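Long-range contacts in DNA primase (Aquifex aeolicus, PDB 2AU3), which is a DnaG-family primase, expected to make the short RNA primers that DNA polymerase extends during DNA replication: residues 12-17 with 88-93; 273-278 with 308-313; 289-294 with 319-324. One frame throughout, in Å; residues are numbered along the deposited sequence.

Contact 1 lies in the zinc-binding domain, away from the zinc site. Contacts 2 and 3 lie in the Toprim part of the polymerase domain, on the other side of the chain's centre. The centre of contact 1 is about 43 Å from that of contact 2 and about 47 Å from that of contact 3. Contacts 2 and 3 have centres about 14 Å apart and pack on each other, with Ile-308 CG1 meeting Ile-292 CD1 at 3.6 Å. Contact 3 is the nearer to the predicted magnesium ligand Glu-251: the side chain of Tyr-294 is about 3 Å from its side chain, that of Leu-275 in contact 2 about 9 Å.

Contact 1: 12-17 with 88-93; sequences REIDIV and KRYGKK
Glu-13 opens the contact from the end of helix 6-13. Its CG is anti to the backbone N (chi1 -177°) and lies 4.0 Å from Tyr-90 CD1. The chain then bends, and the carboxylate stands almost perpendicular to the Tyr-90 ring. Glu-13 OE1 and Lys-92 NZ stay 5.2 Å apart, too far for a salt bridge, so any attraction is probably weak. Ile-14 gives the main apolar touch. Its CG1 sits over one face of the Tyr-90 ring, 4.1 Å from the centroid, in a CH-pi contact nearer the ring's border than its middle. At Asp-15 a water joins the segments: it lies 2.6 Å from Tyr-90 OH, in the ring plane, and accepts a weak bond from Asp-15 N. Asp-15 is the N-cap of helix 16-23, with OD1 accepting from Val-17 N at 3.2 Å and from Gln-54 NE2. Tyr-90 ends helix 79-90, and Gly-91 turns the chain with positive phi in a Schellman motif. The contact joins helices 6-13, 16-23 and 79-90 of the N-terminal zinc-binding domain. Ile-14 packs on Ala-67 and Ile-68 of helix 67-75. Tyr-90 reaches Asp-18 and Val-19 of helix 16-23, while Lys-92 rests on Glu-9.

Contact 2: 273-278 with 308-313; sequences TALTQN and IPLLLS
Leu-310 is at the centre of this contact. Its CD1 pushes against the backbone of the other segment, 3.2 Å from Leu-275 O and 3.7 Å from Thr-276 C. That first approach is tight for a methyl group. Leu-275 points its CD2 at the helix and touches two leucines there. Leu-275 CD2 is 4.2 Å from Leu-310 CD1 and 3.9 Å from Leu-311 CD2, and the side chains of Leu-275 and Leu-311 cross at about a right angle. Gln-277 closes the other flank. Its CG is anti to the backbone N (chi1 -169°), and a bend at chi2 carries the amide obliquely across Leu-310. The amide carbon CD of Gln-277 is 3.8 Å from Leu-310 O, and the amide end also reaches the CB of Ser-313. An alanine here would remove the amide and would probably leave Leu-310 and the CB of Ser-313 less well covered on this side. Further out, Thr-276 is the N-cap of helix 277-284. Its OG1 also bonds to Gly-228 O, and its N bonds to Gln-279 OE1. On the facing helix, Ser-313 OG donates to Pro-309 O at 2.7 Å, an oxygen that also accepts from Ser-313 N. Leu-311 continues onto Val-290 and Ile-292 of strand 289-293. The contact packs the start of helix 277-284 against the end of helix 298-313, two helices of the alpha/beta Toprim fold.

Contact 3: 289-294 with 319-324; sequences KVYILY and YPVYLP
The rings of Tyr-291 and Tyr-319 form an offset stack, with centroids 4.5 Å apart and planes at 14°. Both have CG anti to the carbonyl carbon (chi1 -70° and -64°), so they run alongside each other in the same direction. The offset puts Tyr-319 CB over the face of the Tyr-291 ring, 3.6 Å from its centroid. Tyr-291 OH lies over the rim of the Tyr-319 ring, 3.6 Å from CD1. Val-321 CG2 meets the Tyr-291 ring at its edge. The backbones carrying these rings are parallel strands of a beta-alpha-beta unit, joined through helix 298-313, and strand 317-321 is outermost in the Toprim sheet. Tyr-319 N donates to Val-290 O at 3.0 Å, Ile-292 N to Tyr-319 O, and Val-321 N to Ile-292 O at 2.8 Å, nearly along the C=O axis. Ile-292 and Pro-320 point to the other face and pack on Met-304. Leu-293 CD1 meets Val-321 CG1 at 3.6 Å, and the Leu-293 side chain crosses Leu-323 at about a right angle. A water donates to Tyr-294 O and Val-321 O and accepts from Leu-323 N. Tyr-294 sends its CB away from segment 319-324, and its side chain touches Glu-251, a predicted magnesium ligand.

Contact 1: 12-17 with 88-93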
loop_
_atom_site.group_PDB
_atom_site.type_symbol
_atom_site.label_atom_id
_atom_site.label_comp_id
_atom_site.label_asym_id
_atom_site.label_seq_id
_atom_site.Cartn_x
_atom_site.Cartn_y
_atom_site.Cartn_z
ATOM N N ARG A 12 -11.471 0.363 22.187
ATOM C CA ARG A 12 -12.536 -0.652 22.074
ATOM C C ARG A 12 -13.914 -0.135 22.543
ATOM O O ARG A 12 -14.942 -0.393 21.908
ATOM C CB ARG A 12 -12.165 -1.929 22.835
ATOM C CG ARG A 12 -11.009 -2.751 22.217
ATOM C CD ARG A 12 -10.395 -3.772 23.215
ATOM N NE ARG A 12 -9.277 -4.528 22.639
ATOM C CZ ARG A 12 -9.405 -5.639 21.913
ATOM N NH1 ARG A 12 -10.607 -6.149 21.668
ATOM N NH2 ARG A 12 -8.322 -6.245 21.422
ATOM N N GLU A 13 -13.917 0.616 23.637
ATOM C CA GLU A 13 -15.143 1.125 24.242
ATOM C C GLU A 13 -15.806 2.266 23.449
ATOM O O GLU A 13 -17.033 2.429 23.509
ATOM C CB GLU A 13 -14.845 1.596 25.669
ATOM C CG GLU A 13 -16.072 2.076 26.439
ATOM C CD GLU A 13 -16.896 0.934 27.014
ATOM O OE1 GLU A 13 -16.573 -0.259 26.745
ATOM O OE2 GLU A 13 -17.876 1.231 27.726
ATOM N N ILE A 14 -15.009 3.065 22.730
ATOM C CA ILE A 14 -15.561 4.213 21.991
ATOM C C ILE A 14 -16.293 3.755 20.735
ATOM O O ILE A 14 -15.869 2.806 20.080
ATOM C CB ILE A 14 -14.453 5.208 21.571
ATOM C CG1 ILE A 14 -13.864 5.910 22.790
ATOM C CG2 ILE A 14 -15.021 6.242 20.644
ATOM C CD1 ILE A 14 -12.441 6.393 22.544
ATOM N N ASP A 15 -17.402 4.418 20.418
ATOM C CA ASP A 15 -18.036 4.270 19.113
ATOM C C ASP A 15 -17.884 5.611 18.426
ATOM O O ASP A 15 -18.405 6.618 18.902
ATOM C CB ASP A 15 -19.534 3.910 19.255
ATOM C CG ASP A 15 -20.204 3.577 17.910
ATOM O OD1 ASP A 15 -19.653 3.916 16.821
ATOM O OD2 ASP A 15 -21.290 2.962 17.838
ATOM N N ILE A 16 -17.148 5.630 17.317
ATOM C CA ILE A 16 -16.834 6.880 16.633
ATOM C C ILE A 16 -18.075 7.684 16.244
ATOM O O ILE A 16 -18.041 8.908 16.230
ATOM C CB ILE A 16 -15.955 6.609 15.406
ATOM C CG1 ILE A 16 -15.384 7.918 14.855
ATOM C CG2 ILE A 16 -16.725 5.787 14.345
ATOM C CD1 ILE A 16 -14.207 7.684 13.857
ATOM N N VAL A 17 -19.171 6.984 15.942
ATOM C CA VAL A 17 -20.432 7.626 15.594
ATOM C C VAL A 17 -20.934 8.491 16.757
ATOM O O VAL A 17 -21.266 9.666 16.571
ATOM C CB VAL A 17 -21.498 6.579 15.146
ATOM C CG1 VAL A 17 -22.870 7.222 14.954
ATOM C CG2 VAL A 17 -21.072 5.915 13.856
ATOM N N LYS A 88 -12.312 10.289 30.260
ATOM C CA LYS A 88 -13.184 10.886 31.271
ATOM C C LYS A 88 -14.665 10.757 30.889
ATOM O O LYS A 88 -15.480 10.335 31.702
ATOM C CB LYS A 88 -12.807 12.357 31.532
ATOM C CG LYS A 88 -11.413 12.533 32.143
ATOM C CD LYS A 88 -11.143 13.987 32.555
ATOM C CE LYS A 88 -9.795 14.476 32.030
ATOM N NZ LYS A 88 -9.618 15.971 32.115
ATOM N N ARG A 89 -14.995 11.086 29.639
ATOM C CA ARG A 89 -16.374 10.950 29.139
ATOM C C ARG A 89 -16.904 9.508 29.208
ATOM O O ARG A 89 -18.108 9.288 29.349
ATOM C CB ARG A 89 -16.469 11.443 27.694
ATOM C CG ARG A 89 -16.412 12.955 27.542
ATOM C CD ARG A 89 -17.526 13.696 28.295
ATOM N NE ARG A 89 -18.884 13.435 27.788
ATOM C CZ ARG A 89 -19.339 13.808 26.588
ATOM N NH1 ARG A 89 -18.537 14.432 25.728
ATOM N NH2 ARG A 89 -20.595 13.549 26.246
ATOM N N TYR A 90 -16.005 8.532 29.104
ATOM C CA TYR A 90 -16.425 7.142 29.018
ATOM C C TYR A 90 -16.237 6.401 30.344
ATOM O O TYR A 90 -16.662 5.261 30.475
ATOM C CB TYR A 90 -15.716 6.423 27.850
ATOM C CG TYR A 90 -16.405 6.629 26.504
ATOM C CD1 TYR A 90 -17.474 5.809 26.098
ATOM C CD2 TYR A 90 -16.003 7.655 25.643
ATOM C CE1 TYR A 90 -18.125 6.018 24.847
ATOM C CE2 TYR A 90 -16.642 7.874 24.405
ATOM C CZ TYR A 90 -17.690 7.051 24.010
ATOM O OH TYR A 90 -18.302 7.299 22.799
ATOM N N GLY A 91 -15.624 7.054 31.331
ATOM C CA GLY A 91 -15.406 6.426 32.631
ATOM C C GLY A 91 -14.372 5.310 32.556
ATOM O O GLY A 91 -14.478 4.281 33.226
ATOM N N LYS A 92 -13.377 5.515 31.707
ATOM C CA LYS A 92 -12.289 4.570 31.563
ATOM C C LYS A 92 -11.034 5.239 32.095
ATOM O O LYS A 92 -10.902 6.464 32.041
ATOM C CB LYS A 92 -12.100 4.165 30.095
ATOM C CG LYS A 92 -13.231 3.289 29.498
ATOM C CD LYS A 92 -13.273 1.862 30.100
ATOM C CE LYS A 92 -12.517 0.841 29.238
ATOM N NZ LYS A 92 -12.429 -0.530 29.891
ATOM N N LYS A 93 -10.123 4.431 32.618
ATOM C CA LYS A 93 -8.887 4.944 33.171
ATOM C C LYS A 93 -7.886 5.180 32.028
ATOM O O LYS A 93 -7.915 4.483 31.009
ATOM C CB LYS A 93 -8.355 3.984 34.243
ATOM C CG LYS A 93 -7.010 3.312 33.951
ATOM C CD LYS A 93 -7.100 1.784 34.068
ATOM C CE LYS A 93 -6.531 1.266 35.394
ATOM N NZ LYS A 93 -7.542 0.454 36.167
HETATM O O HOH W 1 -19.999 5.453 22.187
#

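Contact 2: 273-278 with 308-313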
loop_
_atom_site.group_PDB
_atom_site.type_symbol
_atom_site.label_atom_id
_atom_site.label_comp_id
_atom_site.label_asym_id
_atom_site.label_seq_id
_atom_site.Cartn_x
_atom_site.Cartn_y
_atom_site.Cartn_z
ATOM N N THR A 273 11.057 -2.745 -3.746
ATOM C CA THR A 273 11.875 -3.513 -4.702
ATOM C C THR A 273 11.209 -4.737 -5.371
ATOM O O THR A 273 10.017 -4.713 -5.693
ATOM C CB THR A 273 13.108 -4.051 -3.995
ATOM O OG1 THR A 273 12.701 -5.102 -3.107
ATOM C CG2 THR A 273 13.745 -3.016 -3.090
ATOM N N ALA A 274 12.025 -5.804 -5.568
ATOM C CA ALA A 274 11.533 -7.094 -6.082
ATOM C C ALA A 274 10.637 -7.832 -5.076
ATOM O O ALA A 274 10.898 -7.858 -3.883
ATOM C CB ALA A 274 12.683 -7.998 -6.510
ATOM N N LEU A 275 9.606 -8.460 -5.594
ATOM C CA LEU A 275 8.728 -9.254 -4.775
ATOM C C LEU A 275 9.575 -10.259 -3.951
ATOM O O LEU A 275 10.518 -10.842 -4.466
ATOM C CB LEU A 275 7.711 -9.974 -5.659
ATOM C CG LEU A 275 6.749 -10.890 -4.914
ATOM C CD1 LEU A 275 5.624 -10.075 -4.340
ATOM C CD2 LEU A 275 6.217 -11.950 -5.891
ATOM N N THR A 276 9.253 -10.410 -2.670
ATOM C CA THR A 276 9.892 -11.424 -1.830
ATOM C C THR A 276 8.933 -12.556 -1.600
ATOM O O THR A 276 7.739 -12.404 -1.789
ATOM C CB THR A 276 10.295 -10.868 -0.463
ATOM O OG1 THR A 276 9.107 -10.601 0.299
ATOM C CG2 THR A 276 11.037 -9.510 -0.598
ATOM N N GLN A 277 9.457 -13.697 -1.154
ATOM C CA GLN A 277 8.605 -14.810 -0.741
ATOM C C GLN A 277 7.583 -14.434 0.349
ATOM O O GLN A 277 6.403 -14.837 0.268
ATOM C CB GLN A 277 9.471 -15.996 -0.263
ATOM C CG GLN A 277 8.658 -17.293 -0.066
ATOM C CD GLN A 277 8.049 -17.801 -1.387
ATOM O OE1 GLN A 277 6.825 -17.845 -1.559
ATOM N NE2 GLN A 277 8.896 -18.193 -2.289
ATOM N N ASN A 278 8.018 -13.688 1.372
ATOM C CA ASN A 278 7.077 -13.273 2.416
ATOM C C ASN A 278 5.935 -12.456 1.807
ATOM O O ASN A 278 4.810 -12.609 2.217
ATOM C CB ASN A 278 7.751 -12.468 3.546
ATOM C CG ASN A 278 8.543 -13.350 4.496
ATOM O OD1 ASN A 278 8.335 -14.564 4.548
ATOM N ND2 ASN A 278 9.471 -12.742 5.254
ATOM N N ILE A 308 7.661 -15.144 -10.384
ATOM C CA ILE A 308 6.699 -16.219 -10.641
ATOM C C ILE A 308 6.865 -17.450 -9.730
ATOM O O ILE A 308 5.891 -17.923 -9.168
ATOM C CB ILE A 308 6.741 -16.626 -12.153
ATOM C CG1 ILE A 308 6.048 -15.573 -13.006
ATOM C CG2 ILE A 308 6.090 -17.960 -12.353
ATOM C CD1 ILE A 308 6.242 -15.711 -14.548
ATOM N N PRO A 309 8.086 -17.974 -9.558
ATOM C CA PRO A 309 8.284 -19.102 -8.648
ATOM C C PRO A 309 7.891 -18.775 -7.198
ATOM O O PRO A 309 7.450 -19.661 -6.482
ATOM C CB PRO A 309 9.788 -19.347 -8.746
ATOM C CG PRO A 309 10.118 -18.859 -10.138
ATOM C CD PRO A 309 9.353 -17.588 -10.209
ATOM N N LEU A 310 8.080 -17.533 -6.769
ATOM C CA LEU A 310 7.635 -17.174 -5.407
ATOM C C LEU A 310 6.117 -17.256 -5.307
ATOM O O LEU A 310 5.588 -17.735 -4.300
ATOM C CB LEU A 310 8.099 -15.773 -4.988
ATOM C CG LEU A 310 9.536 -15.362 -5.336
ATOM C CD1 LEU A 310 9.739 -13.921 -4.905
ATOM C CD2 LEU A 310 10.567 -16.282 -4.690
ATOM N N LEU A 311 5.431 -16.812 -6.355
ATOM C CA LEU A 311 3.964 -16.886 -6.390
ATOM C C LEU A 311 3.483 -18.349 -6.464
ATOM O O LEU A 311 2.572 -18.753 -5.716
ATOM C CB LEU A 311 3.396 -16.028 -7.535
ATOM C CG LEU A 311 3.676 -14.520 -7.363
ATOM C CD1 LEU A 311 3.308 -13.768 -8.604
ATOM C CD2 LEU A 311 2.896 -13.964 -6.160
ATOM N N LEU A 312 4.095 -19.125 -7.363
ATOM C CA LEU A 312 3.779 -20.551 -7.473
ATOM C C LEU A 312 3.955 -21.271 -6.133
ATOM O O LEU A 312 3.063 -21.995 -5.711
ATOM C CB LEU A 312 4.558 -21.231 -8.613
ATOM C CG LEU A 312 4.252 -20.716 -10.021
ATOM C CD1 LEU A 312 5.203 -21.334 -11.062
ATOM C CD2 LEU A 312 2.772 -20.954 -10.409
ATOM N N SER A 313 5.071 -21.023 -5.442
ATOM C CA SER A 313 5.350 -21.674 -4.159
ATOM C C SER A 313 4.277 -21.360 -3.124
ATOM O O SER A 313 3.951 -22.206 -2.282
ATOM C CB SER A 313 6.710 -21.248 -3.609
ATOM O OG SER A 313 7.718 -21.512 -4.551
#

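Contact 3: 289-294 with 319-324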
loop_
_atom_site.group_PDB
_atom_site.type_symbol
_atom_site.label_atom_id
_atom_site.label_comp_id
_atom_site.label_asym_id
_atom_site.label_seq_id
_atom_site.Cartn_x
_atom_site.Cartn_y
_atom_site.Cartn_z
ATOM N N LYS A 289 -5.182 -16.059 -7.368
ATOM C CA LYS A 289 -4.926 -15.692 -8.768
ATOM C C LYS A 289 -4.254 -14.313 -8.826
ATOM O O LYS A 289 -4.770 -13.332 -8.288
ATOM C CB LYS A 289 -6.224 -15.615 -9.581
ATOM C CG LYS A 289 -6.815 -16.917 -10.032
ATOM C CD LYS A 289 -7.933 -16.635 -11.068
ATOM C CE LYS A 289 -8.987 -17.760 -11.088
ATOM N NZ LYS A 289 -9.712 -17.854 -12.418
ATOM N N VAL A 290 -3.115 -14.255 -9.481
ATOM C CA VAL A 290 -2.380 -13.024 -9.599
ATOM C C VAL A 290 -1.967 -12.806 -11.028
ATOM O O VAL A 290 -1.256 -13.611 -11.624
ATOM C CB VAL A 290 -1.154 -12.985 -8.673
ATOM C CG1 VAL A 290 -0.228 -11.815 -9.034
ATOM C CG2 VAL A 290 -1.615 -12.880 -7.193
ATOM N N TYR A 291 -2.368 -11.652 -11.543
ATOM C CA TYR A 291 -1.866 -11.144 -12.800
ATOM C C TYR A 291 -0.639 -10.270 -12.555
ATOM O O TYR A 291 -0.651 -9.401 -11.693
ATOM C CB TYR A 291 -2.975 -10.319 -13.461
ATOM C CG TYR A 291 -4.096 -11.183 -13.951
ATOM C CD1 TYR A 291 -4.926 -11.859 -13.067
ATOM C CD2 TYR A 291 -4.310 -11.349 -15.320
ATOM C CE1 TYR A 291 -5.971 -12.671 -13.544
ATOM C CE2 TYR A 291 -5.322 -12.119 -15.790
ATOM C CZ TYR A 291 -6.141 -12.795 -14.912
ATOM O OH TYR A 291 -7.122 -13.612 -15.434
ATOM N N ILE A 292 0.435 -10.524 -13.276
ATOM C CA ILE A 292 1.659 -9.767 -13.041
ATOM C C ILE A 292 1.817 -8.832 -14.230
ATOM O O ILE A 292 1.701 -9.254 -15.390
ATOM C CB ILE A 292 2.903 -10.669 -12.919
ATOM C CG1 ILE A 292 2.657 -11.858 -12.020
ATOM C CG2 ILE A 292 4.141 -9.865 -12.430
ATOM C CD1 ILE A 292 3.749 -12.894 -12.162
ATOM N N LEU A 293 2.054 -7.562 -13.928
ATOM C CA LEU A 293 2.084 -6.537 -14.945
ATOM C C LEU A 293 3.268 -5.659 -14.730
ATOM O O LEU A 293 3.176 -4.632 -14.039
ATOM C CB LEU A 293 0.792 -5.709 -14.874
ATOM C CG LEU A 293 0.622 -4.537 -15.850
ATOM C CD1 LEU A 293 0.371 -4.991 -17.283
ATOM C CD2 LEU A 293 -0.508 -3.685 -15.380
ATOM N N TYR A 294 4.404 -6.066 -15.285
ATOM C CA TYR A 294 5.631 -5.332 -15.108
ATOM C C TYR A 294 5.924 -4.606 -16.432
ATOM O O TYR A 294 5.181 -4.762 -17.403
ATOM C CB TYR A 294 6.762 -6.291 -14.717
ATOM C CG TYR A 294 6.737 -6.792 -13.255
ATOM C CD1 TYR A 294 5.681 -6.480 -12.383
ATOM C CD2 TYR A 294 7.775 -7.585 -12.768
ATOM C CE1 TYR A 294 5.682 -6.941 -11.068
ATOM C CE2 TYR A 294 7.791 -8.035 -11.457
ATOM C CZ TYR A 294 6.733 -7.725 -10.622
ATOM O OH TYR A 294 6.770 -8.189 -9.339
ATOM N N TYR A 319 -0.801 -15.356 -13.962
ATOM C CA TYR A 319 -1.148 -14.891 -15.308
ATOM C C TYR A 319 -0.283 -13.690 -15.703
ATOM O O TYR A 319 -0.622 -12.540 -15.384
ATOM C CB TYR A 319 -2.587 -14.420 -15.328
ATOM C CG TYR A 319 -3.606 -15.485 -15.050
ATOM C CD1 TYR A 319 -4.440 -15.942 -16.060
ATOM C CD2 TYR A 319 -3.730 -16.045 -13.782
ATOM C CE1 TYR A 319 -5.394 -16.919 -15.817
ATOM C CE2 TYR A 319 -4.689 -16.997 -13.517
ATOM C CZ TYR A 319 -5.510 -17.440 -14.544
ATOM O OH TYR A 319 -6.427 -18.429 -14.307
ATOM N N PRO A 320 0.848 -13.946 -16.364
ATOM C CA PRO A 320 1.704 -12.862 -16.846
ATOM C C PRO A 320 0.997 -11.979 -17.870
ATOM O O PRO A 320 0.356 -12.443 -18.803
ATOM C CB PRO A 320 2.877 -13.612 -17.508
ATOM C CG PRO A 320 2.892 -14.948 -16.777
ATOM C CD PRO A 320 1.410 -15.283 -16.671
ATOM N N VAL A 321 1.149 -10.677 -17.705
ATOM C CA VAL A 321 0.515 -9.758 -18.633
ATOM C C VAL A 321 1.673 -9.072 -19.298
ATOM O O VAL A 321 2.505 -8.469 -18.620
ATOM C CB VAL A 321 -0.370 -8.722 -17.913
ATOM C CG1 VAL A 321 -1.094 -7.788 -18.921
ATOM C CG2 VAL A 321 -1.406 -9.438 -16.999
ATOM N N TYR A 322 1.723 -9.210 -20.615
ATOM C CA TYR A 322 2.792 -8.663 -21.435
ATOM C C TYR A 322 2.371 -7.361 -22.068
ATOM O O TYR A 322 1.568 -7.348 -23.011
ATOM C CB TYR A 322 3.151 -9.657 -22.544
ATOM C CG TYR A 322 3.616 -10.980 -21.981
ATOM C CD1 TYR A 322 4.833 -11.078 -21.313
ATOM C CD2 TYR A 322 2.808 -12.111 -22.049
ATOM C CE1 TYR A 322 5.267 -12.321 -20.762
ATOM C CE2 TYR A 322 3.228 -13.341 -21.504
ATOM C CZ TYR A 322 4.450 -13.431 -20.861
ATOM O OH TYR A 322 4.854 -14.642 -20.311
ATOM N N LEU A 323 2.905 -6.275 -21.540
ATOM C CA LEU A 323 2.870 -4.983 -22.214
ATOM C C LEU A 323 3.755 -5.004 -23.461
ATOM O O LEU A 323 4.810 -5.663 -23.473
ATOM C CB LEU A 323 3.364 -3.904 -21.269
ATOM C CG LEU A 323 2.426 -3.584 -20.104
ATOM C CD1 LEU A 323 3.135 -2.667 -19.134
ATOM C CD2 LEU A 323 1.154 -2.952 -20.636
ATOM N N PRO A 324 3.360 -4.262 -24.492
ATOM C CA PRO A 324 4.195 -4.153 -25.699
ATOM C C PRO A 324 5.530 -3.463 -25.397
ATOM O O PRO A 324 5.631 -2.659 -24.459
ATOM C CB PRO A 324 3.331 -3.326 -26.655
ATOM C CG PRO A 324 2.388 -2.613 -25.795
ATOM C CD PRO A 324 2.112 -3.478 -24.607
HETATM O O HOH W 2 4.439 -6.562 -18.935
#